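Local atomic coordinates of serine protease pet (Escherichia coli, PDB entry 4OM9), a protein that acts as a secreted autotransporter enterotoxin of enteroaggregative strains, a serine protease that is carried on a long beta-helix and probably cleaves host alpha-fodrin. Residues G86-T91 / N378-N383; F50-A55 / R115-S120; G626-I629 / T635-Q638; I353-A356 / A360-K363. All coordinates share one frame; numbering follows the deposited sequence.

The four contacts lie in the protease domain, in the beta-helix region or between them, and their chemistry changes with place. Interaction 1 is buried and joins the protease domain to the beta-helix through one lysine. Interaction 2, partly buried, stays within the protease and rests on a serine lying over a peptide group. Interactions 3 and 4 are formed by segments of the beta-helix region. Interaction 4, also buried, combines a CH-pi contact with a bridging water; its strand 361-364 neighbours strand 379-381 of interaction 1 in one parallel sheet. Interaction 3, a small hairpin with a partly exposed arginine at its side, is mostly held by hydrogen bonds and packs Ile-629 against Ser-87 of interaction 1.

Interaction 1: G86-T91 / N378-N383; sequences GSTQYT and NLKTGN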
loop_
_atom_site.group_PDB
_atom_site.type_symbol
_atom_site.label_atom_id
_atom_site.label_comp_id
_atom_site.label_asym_id
_atom_site.label_seq_id
_atom_site.Cartn_x
_atom_site.Cartn_y
_atom_site.Cartn_z
ATOM N N GLY A 86 -11.642 19.320 -12.413
ATOM C CA GLY A 86 -11.861 17.936 -12.801
ATOM C C GLY A 86 -12.496 17.828 -14.170
ATOM O O GLY A 86 -12.012 18.422 -15.129
ATOM N N SER A 87 -13.609 17.095 -14.245
ATOM C CA SER A 87 -14.323 16.875 -15.498
ATOM C C SER A 87 -15.435 17.871 -15.706
ATOM O O SER A 87 -16.346 17.610 -16.473
ATOM C CB SER A 87 -14.952 15.477 -15.552
ATOM O OG SER A 87 -13.986 14.454 -15.464
ATOM N N THR A 88 -15.404 18.991 -14.997
ATOM C CA THR A 88 -16.537 19.911 -15.057
ATOM C C THR A 88 -16.120 21.308 -15.473
ATOM O O THR A 88 -15.091 21.816 -15.012
ATOM C CB THR A 88 -17.261 19.979 -13.709
ATOM O OG1 THR A 88 -17.507 18.643 -13.238
ATOM C CG2 THR A 88 -18.582 20.754 -13.849
ATOM N N GLN A 89 -16.925 21.903 -16.357
ATOM C CA GLN A 89 -16.732 23.261 -16.854
ATOM C C GLN A 89 -17.645 24.251 -16.147
ATOM O O GLN A 89 -18.825 24.004 -15.974
ATOM C CB GLN A 89 -16.984 23.332 -18.362
ATOM C CG GLN A 89 -15.785 22.985 -19.225
ATOM C CD GLN A 89 -15.301 21.562 -19.025
ATOM O OE1 GLN A 89 -14.135 21.326 -18.673
ATOM N NE2 GLN A 89 -16.191 20.600 -19.255
ATOM N N TYR A 90 -17.096 25.384 -15.747
ATOM C CA TYR A 90 -17.882 26.387 -15.067
ATOM C C TYR A 90 -17.703 27.736 -15.768
ATOM O O TYR A 90 -16.638 28.037 -16.341
ATOM C CB TYR A 90 -17.481 26.499 -13.594
ATOM C CG TYR A 90 -17.632 25.226 -12.797
ATOM C CD1 TYR A 90 -16.601 24.288 -12.737
ATOM C CD2 TYR A 90 -18.800 24.965 -12.083
ATOM C CE1 TYR A 90 -16.734 23.134 -12.005
ATOM C CE2 TYR A 90 -18.944 23.802 -11.340
ATOM C CZ TYR A 90 -17.919 22.890 -11.308
ATOM O OH TYR A 90 -18.066 21.734 -10.570
ATOM N N THR A 91 -18.753 28.545 -15.722
ATOM C CA THR A 91 -18.741 29.814 -16.420
ATOM C C THR A 91 -18.999 30.948 -15.433
ATOM O O THR A 91 -19.929 30.867 -14.631
ATOM C CB THR A 91 -19.788 29.814 -17.559
ATOM O OG1 THR A 91 -19.322 28.969 -18.622
ATOM C CG2 THR A 91 -20.030 31.231 -18.097
ATOM N N ASN A 378 -27.842 12.669 -14.393
ATOM C CA ASN A 378 -26.530 12.410 -13.808
ATOM C C ASN A 378 -26.315 13.181 -12.524
ATOM O O ASN A 378 -26.853 14.269 -12.338
ATOM C CB ASN A 378 -25.416 12.729 -14.811
ATOM C CG ASN A 378 -25.503 11.861 -16.064
ATOM O OD1 ASN A 378 -26.139 10.795 -16.056
ATOM N ND2 ASN A 378 -24.872 12.312 -17.147
ATOM N N LEU A 379 -25.562 12.575 -11.621
ATOM C CA LEU A 379 -25.206 13.206 -10.378
ATOM C C LEU A 379 -23.716 13.572 -10.387
ATOM O O LEU A 379 -22.882 12.798 -10.855
ATOM C CB LEU A 379 -25.520 12.277 -9.204
ATOM C CG LEU A 379 -24.949 12.780 -7.875
ATOM C CD1 LEU A 379 -25.720 13.998 -7.403
ATOM C CD2 LEU A 379 -24.926 11.712 -6.801
ATOM N N LYS A 380 -23.398 14.761 -9.892
ATOM C CA LYS A 380 -22.018 15.122 -9.574
ATOM C C LYS A 380 -21.952 15.546 -8.119
ATOM O O LYS A 380 -22.511 16.574 -7.756
ATOM C CB LYS A 380 -21.513 16.230 -10.488
ATOM C CG LYS A 380 -21.331 15.771 -11.921
ATOM C CD LYS A 380 -20.483 16.721 -12.726
ATOM C CE LYS A 380 -20.222 16.149 -14.112
ATOM N NZ LYS A 380 -19.183 16.893 -14.902
ATOM N N THR A 381 -21.297 14.751 -7.276
ATOM C CA THR A 381 -21.268 15.049 -5.852
ATOM C C THR A 381 -19.827 15.144 -5.305
ATOM O O THR A 381 -18.930 14.416 -5.743
ATOM C CB THR A 381 -22.086 14.002 -5.046
ATOM O OG1 THR A 381 -22.013 14.310 -3.652
ATOM C CG2 THR A 381 -21.587 12.576 -5.272
ATOM N N GLY A 382 -19.614 16.072 -4.370
ATOM C CA GLY A 382 -18.300 16.330 -3.825
ATOM C C GLY A 382 -18.220 16.388 -2.310
ATOM O O GLY A 382 -17.165 16.662 -1.757
ATOM N N ASN A 383 -19.316 16.108 -1.624
ATOM C CA ASN A 383 -19.329 16.287 -0.180
ATOM C C ASN A 383 -20.597 15.705 0.441
ATOM O O ASN A 383 -21.615 15.549 -0.233
ATOM C CB ASN A 383 -19.202 17.790 0.167
ATOM C CG ASN A 383 -18.707 18.016 1.571
ATOM O OD1 ASN A 383 -18.382 17.060 2.264
ATOM N ND2 ASN A 383 -18.635 19.269 2.001
#
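Lys-380 and Thr-88 reach toward each other tip to tip, and through them a strand of the protease domain is joined to a strand of the beta-helix. The backbones stay well apart, with the CA atoms of Thr-88 and Lys-380 separated by 9.1 Å, and the lysine chain spans most of that interval. Its CG leaves beside the backbone N (chi1 -69°), and the chain runs extended from there to the ammonium.

The polar interactions gather at NZ. Lys-380 NZ donates a hydrogen bond to Thr-88 OG1 over 2.9 Å, while Ser-87 O stands 3.3 Å from the same NZ. A further hydrogen bond runs from the ammonium to the backbone O of Ala-632, and Tyr-398 adds a cation-pi contact. The threonine hydroxyl is also bonded to Glu-113, so a carboxylate stands one step behind the first acceptor and would probably help to offset the buried positive charge. Glu-113 in addition holds the hydroxyl of Tyr-90.

Packing across the pair is slight. Lys-380 CD passes 3.6 Å from Thr-88 OG1 in van der Waals contact, and the two segments together bury just 100 Å². His-362 and Tyr-398 pack on Thr-88, and Phe-634 and His-362 on the lysine.

On the protease side, strand 88-97 runs antiparallel between strands 102-107 and 82-85. On the other, strand 379-381 is one strand of a parallel sheet of the beta-helix, flanked by strands 361-364 and 397-399.

Interaction 2: F50-A55 / R115-S120; sequences FSSATA and RGADTS
A type I beta turn from Phe-50 to Ala-53, closed by its own backbone bond, presents Ser-52 to the loop at Gly-116 and Ala-117 within the protease domain. The serine OG sits beside its backbone N (chi1 -54°) and stands over the face of the Gly-116 to Ala-117 peptide, 3.0 Å from Gly-116 C. Ala-117 N is 3.2 Å from Ser-52 OG, but the angle is too poor for a hydrogen bond; the hydroxyl is bonded instead to Thr-114 OG1, which also bonds to Gly-116 N. Beside this close approach the CB atoms of Ser-52 and Ala-117 touch at 4.2 Å. A water donates to Ser-51 OG, which also bonds to Asp-49, and weakly accepts from Arg-115 NH1, which also bonds to Gly-401 O.

Further along, Asp-118 forms an Asx turn: its OD1 takes Ser-120 N at 2.8 Å from above the carboxylate plane and Ser-120 OG at 2.7 Å on the syn lone pair. Lys-221 adds a salt bridge to OD2.

Ser-52 and Ala-117 both make backbone hydrogen bonds to Ser-61 of strand 60-63, an outermost strand of a five-stranded antiparallel sheet, consistent with loops fastened to a beta-barrel of the PA-clan, chymotrypsin-like fold.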
loop_
_atom_site.group_PDB
_atom_site.type_symbol
_atom_site.label_atom_id
_atom_site.label_comp_id
_atom_site.label_asym_id
_atom_site.label_seq_id
_atom_site.Cartn_x
_atom_site.Cartn_y
_atom_site.Cartn_z
ATOM N N PHE A 50 -3.260 22.272 -3.426
ATOM C CA PHE A 50 -3.536 23.145 -4.553
ATOM C C PHE A 50 -4.792 22.796 -5.368
ATOM O O PHE A 50 -4.960 23.296 -6.487
ATOM C CB PHE A 50 -2.342 23.163 -5.488
ATOM C CG PHE A 50 -1.099 23.695 -4.857
ATOM C CD1 PHE A 50 -1.065 24.991 -4.360
ATOM C CD2 PHE A 50 0.048 22.903 -4.767
ATOM C CE1 PHE A 50 0.081 25.489 -3.783
ATOM C CE2 PHE A 50 1.208 23.408 -4.199
ATOM C CZ PHE A 50 1.230 24.698 -3.707
ATOM N N SER A 51 -5.686 21.974 -4.836
ATOM C CA SER A 51 -6.826 21.564 -5.662
ATOM C C SER A 51 -7.898 22.665 -5.848
ATOM O O SER A 51 -8.791 22.494 -6.651
ATOM C CB SER A 51 -7.469 20.298 -5.102
ATOM O OG SER A 51 -7.821 20.452 -3.743
ATOM N N SER A 52 -7.791 23.803 -5.166
ATOM C CA SER A 52 -8.743 24.912 -5.409
ATOM C C SER A 52 -8.406 25.721 -6.674
ATOM O O SER A 52 -9.226 26.521 -7.163
ATOM C CB SER A 52 -8.800 25.844 -4.203
ATOM O OG SER A 52 -9.075 25.116 -3.020
ATOM N N ALA A 53 -7.210 25.502 -7.212
ATOM C CA ALA A 53 -6.790 26.144 -8.456
ATOM C C ALA A 53 -7.578 25.610 -9.655
ATOM O O ALA A 53 -7.863 24.414 -9.734
ATOM C CB ALA A 53 -5.268 25.945 -8.687
ATOM N N THR A 54 -7.944 26.504 -10.574
ATOM C CA THR A 54 -8.458 26.092 -11.870
ATOM C C THR A 54 -7.410 25.269 -12.614
ATOM O O THR A 54 -6.217 25.487 -12.445
ATOM C CB THR A 54 -8.827 27.303 -12.744
ATOM O OG1 THR A 54 -7.664 28.128 -12.921
ATOM C CG2 THR A 54 -9.962 28.153 -12.097
ATOM N N ALA A 55 -7.867 24.348 -13.456
ATOM C CA ALA A 55 -7.000 23.555 -14.322
ATOM C C ALA A 55 -5.950 24.408 -15.013
ATOM O O ALA A 55 -4.787 24.015 -15.107
ATOM C CB ALA A 55 -7.821 22.830 -15.350
ATOM N N ARG A 115 -13.496 22.234 -2.117
ATOM C CA ARG A 115 -14.254 23.045 -1.172
ATOM C C ARG A 115 -13.748 24.488 -1.173
ATOM O O ARG A 115 -14.318 25.353 -0.496
ATOM C CB ARG A 115 -14.210 22.455 0.237
ATOM C CG ARG A 115 -15.271 21.374 0.484
ATOM C CD ARG A 115 -14.914 20.092 -0.222
ATOM N NE ARG A 115 -13.703 19.512 0.360
ATOM C CZ ARG A 115 -12.834 18.731 -0.286
ATOM N NH1 ARG A 115 -13.003 18.420 -1.568
ATOM N NH2 ARG A 115 -11.773 18.273 0.360
ATOM N N GLY A 116 -12.703 24.742 -1.956
ATOM C CA GLY A 116 -12.209 26.091 -2.180
ATOM C C GLY A 116 -11.101 26.504 -1.224
ATOM O O GLY A 116 -10.849 25.829 -0.231
ATOM N N ALA A 117 -10.433 27.614 -1.509
ATOM C CA ALA A 117 -9.333 28.035 -0.643
ATOM C C ALA A 117 -9.875 28.786 0.573
ATOM O O ALA A 117 -10.959 29.370 0.507
ATOM C CB ALA A 117 -8.332 28.890 -1.415
ATOM N N ASP A 118 -9.126 28.751 1.677
ATOM C CA ASP A 118 -9.465 29.515 2.877
ATOM C C ASP A 118 -9.278 31.010 2.608
ATOM O O ASP A 118 -8.258 31.419 2.081
ATOM C CB ASP A 118 -8.599 29.062 4.060
ATOM C CG ASP A 118 -8.803 29.917 5.314
ATOM O OD1 ASP A 118 -8.342 31.083 5.356
ATOM O OD2 ASP A 118 -9.410 29.410 6.275
ATOM N N THR A 119 -10.265 31.813 2.987
ATOM C CA THR A 119 -10.279 33.250 2.707
ATOM C C THR A 119 -10.122 34.124 3.953
ATOM O O THR A 119 -10.660 35.224 4.003
ATOM C CB THR A 119 -11.611 33.676 2.027
ATOM O OG1 THR A 119 -12.709 33.121 2.766
ATOM C CG2 THR A 119 -11.683 33.179 0.590
ATOM N N SER A 120 -9.394 33.647 4.955
ATOM C CA SER A 120 -9.265 34.409 6.195
ATOM C C SER A 120 -8.056 35.377 6.238
ATOM O O SER A 120 -7.629 35.789 7.321
ATOM C CB SER A 120 -9.178 33.447 7.373
ATOM O OG SER A 120 -7.918 32.801 7.366
HETATM O O HOH W 1 -10.363 18.754 -3.464
#

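Interaction 3: G626-I629 / T635-Q638; sequences GKNI and TFRQ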
loop_
_atom_site.group_PDB
_atom_site.type_symbol
_atom_site.label_atom_id
_atom_site.label_comp_id
_atom_site.label_asym_id
_atom_site.label_seq_id
_atom_site.Cartn_x
_atom_site.Cartn_y
_atom_site.Cartn_z
ATOM N N GLY A 626 -4.565 8.039 -11.634
ATOM C CA GLY A 626 -4.744 9.377 -11.122
ATOM C C GLY A 626 -5.441 10.289 -12.108
ATOM O O GLY A 626 -5.901 11.357 -11.731
ATOM N N LYS A 627 -5.535 9.884 -13.370
ATOM C CA LYS A 627 -6.319 10.656 -14.344
ATOM C C LYS A 627 -7.190 9.738 -15.216
ATOM O O LYS A 627 -7.209 9.848 -16.448
ATOM C CB LYS A 627 -5.386 11.524 -15.211
ATOM C CG LYS A 627 -4.233 10.792 -15.860
ATOM C CD LYS A 627 -3.045 11.727 -16.072
ATOM C CE LYS A 627 -2.943 12.206 -17.511
ATOM N NZ LYS A 627 -1.815 13.191 -17.677
ATOM N N ASN A 628 -7.902 8.819 -14.564
ATOM C CA ASN A 628 -8.694 7.811 -15.259
ATOM C C ASN A 628 -10.079 8.294 -15.718
ATOM O O ASN A 628 -10.690 7.692 -16.601
ATOM C CB ASN A 628 -8.877 6.585 -14.360
ATOM C CG ASN A 628 -7.563 5.886 -14.037
ATOM O OD1 ASN A 628 -7.057 5.991 -12.924
ATOM N ND2 ASN A 628 -7.021 5.153 -15.008
ATOM N N ILE A 629 -10.584 9.365 -15.114
ATOM C CA ILE A 629 -11.887 9.862 -15.497
ATOM C C ILE A 629 -11.800 10.913 -16.607
ATOM O O ILE A 629 -10.998 11.868 -16.520
ATOM C CB ILE A 629 -12.634 10.467 -14.299
ATOM C CG1 ILE A 629 -12.685 9.474 -13.127
ATOM C CG2 ILE A 629 -14.033 10.923 -14.715
ATOM C CD1 ILE A 629 -13.249 8.094 -13.478
ATOM N N THR A 635 -16.917 8.680 -18.095
ATOM C CA THR A 635 -16.189 7.781 -18.959
ATOM C C THR A 635 -14.855 7.484 -18.274
ATOM O O THR A 635 -14.313 8.324 -17.551
ATOM C CB THR A 635 -16.009 8.393 -20.364
ATOM O OG1 THR A 635 -17.243 8.266 -21.083
ATOM C CG2 THR A 635 -14.928 7.656 -21.144
ATOM N N PHE A 636 -14.348 6.281 -18.483
ATOM C CA PHE A 636 -13.183 5.788 -17.768
ATOM C C PHE A 636 -12.177 5.221 -18.741
ATOM O O PHE A 636 -12.546 4.502 -19.671
ATOM C CB PHE A 636 -13.617 4.736 -16.762
ATOM C CG PHE A 636 -12.494 4.028 -16.079
ATOM C CD1 PHE A 636 -11.939 4.539 -14.913
ATOM C CD2 PHE A 636 -12.022 2.826 -16.579
ATOM C CE1 PHE A 636 -10.927 3.854 -14.271
ATOM C CE2 PHE A 636 -11.002 2.142 -15.942
ATOM C CZ PHE A 636 -10.455 2.648 -14.789
ATOM N N ARG A 637 -10.912 5.558 -18.517
ATOM C CA ARG A 637 -9.806 5.102 -19.346
ATOM C C ARG A 637 -8.804 4.352 -18.464
ATOM O O ARG A 637 -8.631 4.682 -17.283
ATOM C CB ARG A 637 -9.143 6.299 -20.057
ATOM C CG ARG A 637 -7.928 6.883 -19.313
ATOM C CD ARG A 637 -7.934 8.393 -19.061
ATOM N NE ARG A 637 -7.351 9.164 -20.159
ATOM C CZ ARG A 637 -6.858 10.399 -20.048
ATOM N NH1 ARG A 637 -6.830 11.024 -18.877
ATOM N NH2 ARG A 637 -6.370 11.006 -21.117
ATOM N N GLN A 638 -8.169 3.319 -19.015
ATOM C CA GLN A 638 -7.085 2.635 -18.309
ATOM C C GLN A 638 -6.167 1.959 -19.314
ATOM O O GLN A 638 -6.627 1.398 -20.299
ATOM C CB GLN A 638 -7.622 1.613 -17.291
ATOM C CG GLN A 638 -6.512 0.939 -16.446
ATOM C CD GLN A 638 -7.046 0.185 -15.214
ATOM O OE1 GLN A 638 -7.504 -0.967 -15.304
ATOM N NE2 GLN A 638 -6.959 0.826 -14.054
#
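Ile-629 and Phe-636 form an antiparallel, non-hydrogen-bonded pair in a short, weakly bonded beta hairpin of the beta-helix region, strands 629-630 and 635-636. Their side chains cross at about a right angle, with Ile-629 CD1 at the edge of the phenyl ring, 4.1 Å from Phe-636 CD1.

The tight part centres on Asn-628, which is buried and held by both its side-chain amide and its backbone carbonyl. Its CG lies beside the backbone N (chi1 -64°), and this brings the side chain alongside Phe-636, the amide and ring planes only 24° apart. Asn-628 CB approaches Phe-636 CE1 to 3.4 Å. From there ND2 gives a nearly straight bond to Arg-637 O at 2.8 Å, the acceptor lying close to the amide plane, and a second one to Asp-622. In return the backbone O of Asn-628 accepts from Arg-637 N at 2.9 Å, so the amide and carbonyl of one residue bracket the backbone of the other. Phe-636 CA also makes a CA-H...O contact to Asn-628 O, 3.3 Å; the ring of Tyr-419 meets that of Phe-636, planes inclined at about 55°.

The other side is looser. Thr-635 is exposed, and Lys-627 and Arg-637 cross there with like charges held 5.6 Å apart, Lys-627 NZ to Arg-637 NH1; the lysine has a long, weak ion pair with Asp-169. The arginine chain, bent at chi2 and chi3, folds back along Lys-627 and anchors itself by its end group: NH1 donates to Lys-627 O at 2.7 Å, an acceptor that lies in the guanidinium plane.

Interaction 4: I353-A356 / A360-K363; sequences IKYA and ALHK
Leu-361 lies across one face of the Tyr-355 ring, the two side chains crossing at a slant. Tyr-355 CG is set anti to the backbone N (chi1 -169°), which swings the ring across toward strand 361-364. The leucine touches it mainly with CB, 3.5 Å from Tyr-355 CG and 3.8 Å from the ring centroid, 22° off the normal: a CH-pi contact over the face, displaced toward the rim. The methyls spread further along the tyrosine, with Leu-361 CD2 at 3.8 Å from Tyr-355 CB and CD1 at 4.0 Å from Tyr-355 CD1. Ala-360 O approaches the ring obliquely, near CE2.

At the far end, the phenol oxygen is tied down by Asp-359 and by Gly-338 N, and it also accepts from a water at 3.1 Å from Tyr-355 OH. That water donates to Ala-360 O as well, at 2.9 Å, and accepts from His-362 N at 2.8 Å.

Both strands sit in sheets of the parallel beta-helix, 354-355 beside 335-337 and 361-364 beside 379-381. No direct hydrogen bond joins the two segments: the ring contributes an apolar face for the leucine, while the phenol oxygen, Ala-360 O and His-362 N meet at a shared water; Ala-360 O also accepts from Lys-109.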
loop_
_atom_site.group_PDB
_atom_site.type_symbol
_atom_site.label_atom_id
_atom_site.label_comp_id
_atom_site.label_asym_id
_atom_site.label_seq_id
_atom_site.Cartn_x
_atom_site.Cartn_y
_atom_site.Cartn_z
ATOM N N ILE A 353 -38.474 14.600 -5.981
ATOM C CA ILE A 353 -38.821 15.055 -7.323
ATOM C C ILE A 353 -37.660 14.577 -8.168
ATOM O O ILE A 353 -36.706 13.998 -7.641
ATOM C CB ILE A 353 -38.942 16.606 -7.451
ATOM C CG1 ILE A 353 -37.587 17.248 -7.090
ATOM C CG2 ILE A 353 -40.035 17.144 -6.582
ATOM C CD1 ILE A 353 -37.535 18.785 -7.199
ATOM N N LYS A 354 -37.729 14.863 -9.464
ATOM C CA LYS A 354 -36.601 14.646 -10.353
ATOM C C LYS A 354 -35.784 15.915 -10.530
ATOM O O LYS A 354 -36.338 17.015 -10.661
ATOM C CB LYS A 354 -37.089 14.151 -11.717
ATOM C CG LYS A 354 -37.704 12.763 -11.693
ATOM C CD LYS A 354 -37.865 12.256 -13.106
ATOM C CE LYS A 354 -38.498 10.866 -13.147
ATOM N NZ LYS A 354 -39.095 10.446 -11.840
ATOM N N TYR A 355 -34.462 15.778 -10.509
ATOM C CA TYR A 355 -33.629 16.852 -11.024
ATOM C C TYR A 355 -33.811 16.760 -12.536
ATOM O O TYR A 355 -33.981 15.661 -13.077
ATOM C CB TYR A 355 -32.140 16.732 -10.596
ATOM C CG TYR A 355 -31.391 18.003 -10.924
ATOM C CD1 TYR A 355 -31.432 19.092 -10.068
ATOM C CD2 TYR A 355 -30.713 18.130 -12.125
ATOM C CE1 TYR A 355 -30.797 20.281 -10.397
ATOM C CE2 TYR A 355 -30.081 19.287 -12.466
ATOM C CZ TYR A 355 -30.119 20.370 -11.601
ATOM O OH TYR A 355 -29.476 21.528 -11.963
ATOM N N ALA A 356 -33.826 17.910 -13.196
ATOM C CA ALA A 356 -33.946 17.994 -14.651
ATOM C C ALA A 356 -33.013 17.029 -15.384
ATOM O O ALA A 356 -31.929 16.712 -14.901
ATOM C CB ALA A 356 -33.681 19.432 -15.115
ATOM N N ALA A 360 -26.758 18.166 -15.182
ATOM C CA ALA A 360 -26.237 17.421 -14.036
ATOM C C ALA A 360 -26.658 18.039 -12.724
ATOM O O ALA A 360 -26.604 19.253 -12.550
ATOM C CB ALA A 360 -24.703 17.332 -14.085
ATOM N N LEU A 361 -27.049 17.201 -11.784
ATOM C CA LEU A 361 -27.313 17.676 -10.444
ATOM C C LEU A 361 -25.994 17.767 -9.641
ATOM O O LEU A 361 -25.344 16.754 -9.365
ATOM C CB LEU A 361 -28.333 16.757 -9.766
ATOM C CG LEU A 361 -28.420 16.680 -8.239
ATOM C CD1 LEU A 361 -28.497 18.061 -7.608
ATOM C CD2 LEU A 361 -29.618 15.836 -7.829
ATOM N N HIS A 362 -25.611 18.991 -9.277
ATOM C CA HIS A 362 -24.386 19.226 -8.491
ATOM C C HIS A 362 -24.693 19.286 -7.009
ATOM O O HIS A 362 -25.350 20.213 -6.542
ATOM C CB HIS A 362 -23.699 20.534 -8.903
ATOM C CG HIS A 362 -23.075 20.490 -10.261
ATOM N ND1 HIS A 362 -22.223 21.473 -10.718
ATOM C CD2 HIS A 362 -23.176 19.586 -11.261
ATOM C CE1 HIS A 362 -21.820 21.171 -11.939
ATOM N NE2 HIS A 362 -22.390 20.034 -12.296
ATOM N N LYS A 363 -24.204 18.307 -6.266
ATOM C CA LYS A 363 -24.442 18.244 -4.833
ATOM C C LYS A 363 -23.158 18.540 -4.026
ATOM O O LYS A 363 -22.154 17.834 -4.160
ATOM C CB LYS A 363 -25.004 16.863 -4.472
ATOM C CG LYS A 363 -25.565 16.764 -3.064
ATOM C CD LYS A 363 -24.508 16.504 -2.000
ATOM C CE LYS A 363 -25.144 16.423 -0.615
ATOM N NZ LYS A 363 -24.081 16.516 0.418
HETATM O O HOH W 2 -26.862 21.186 -10.384
#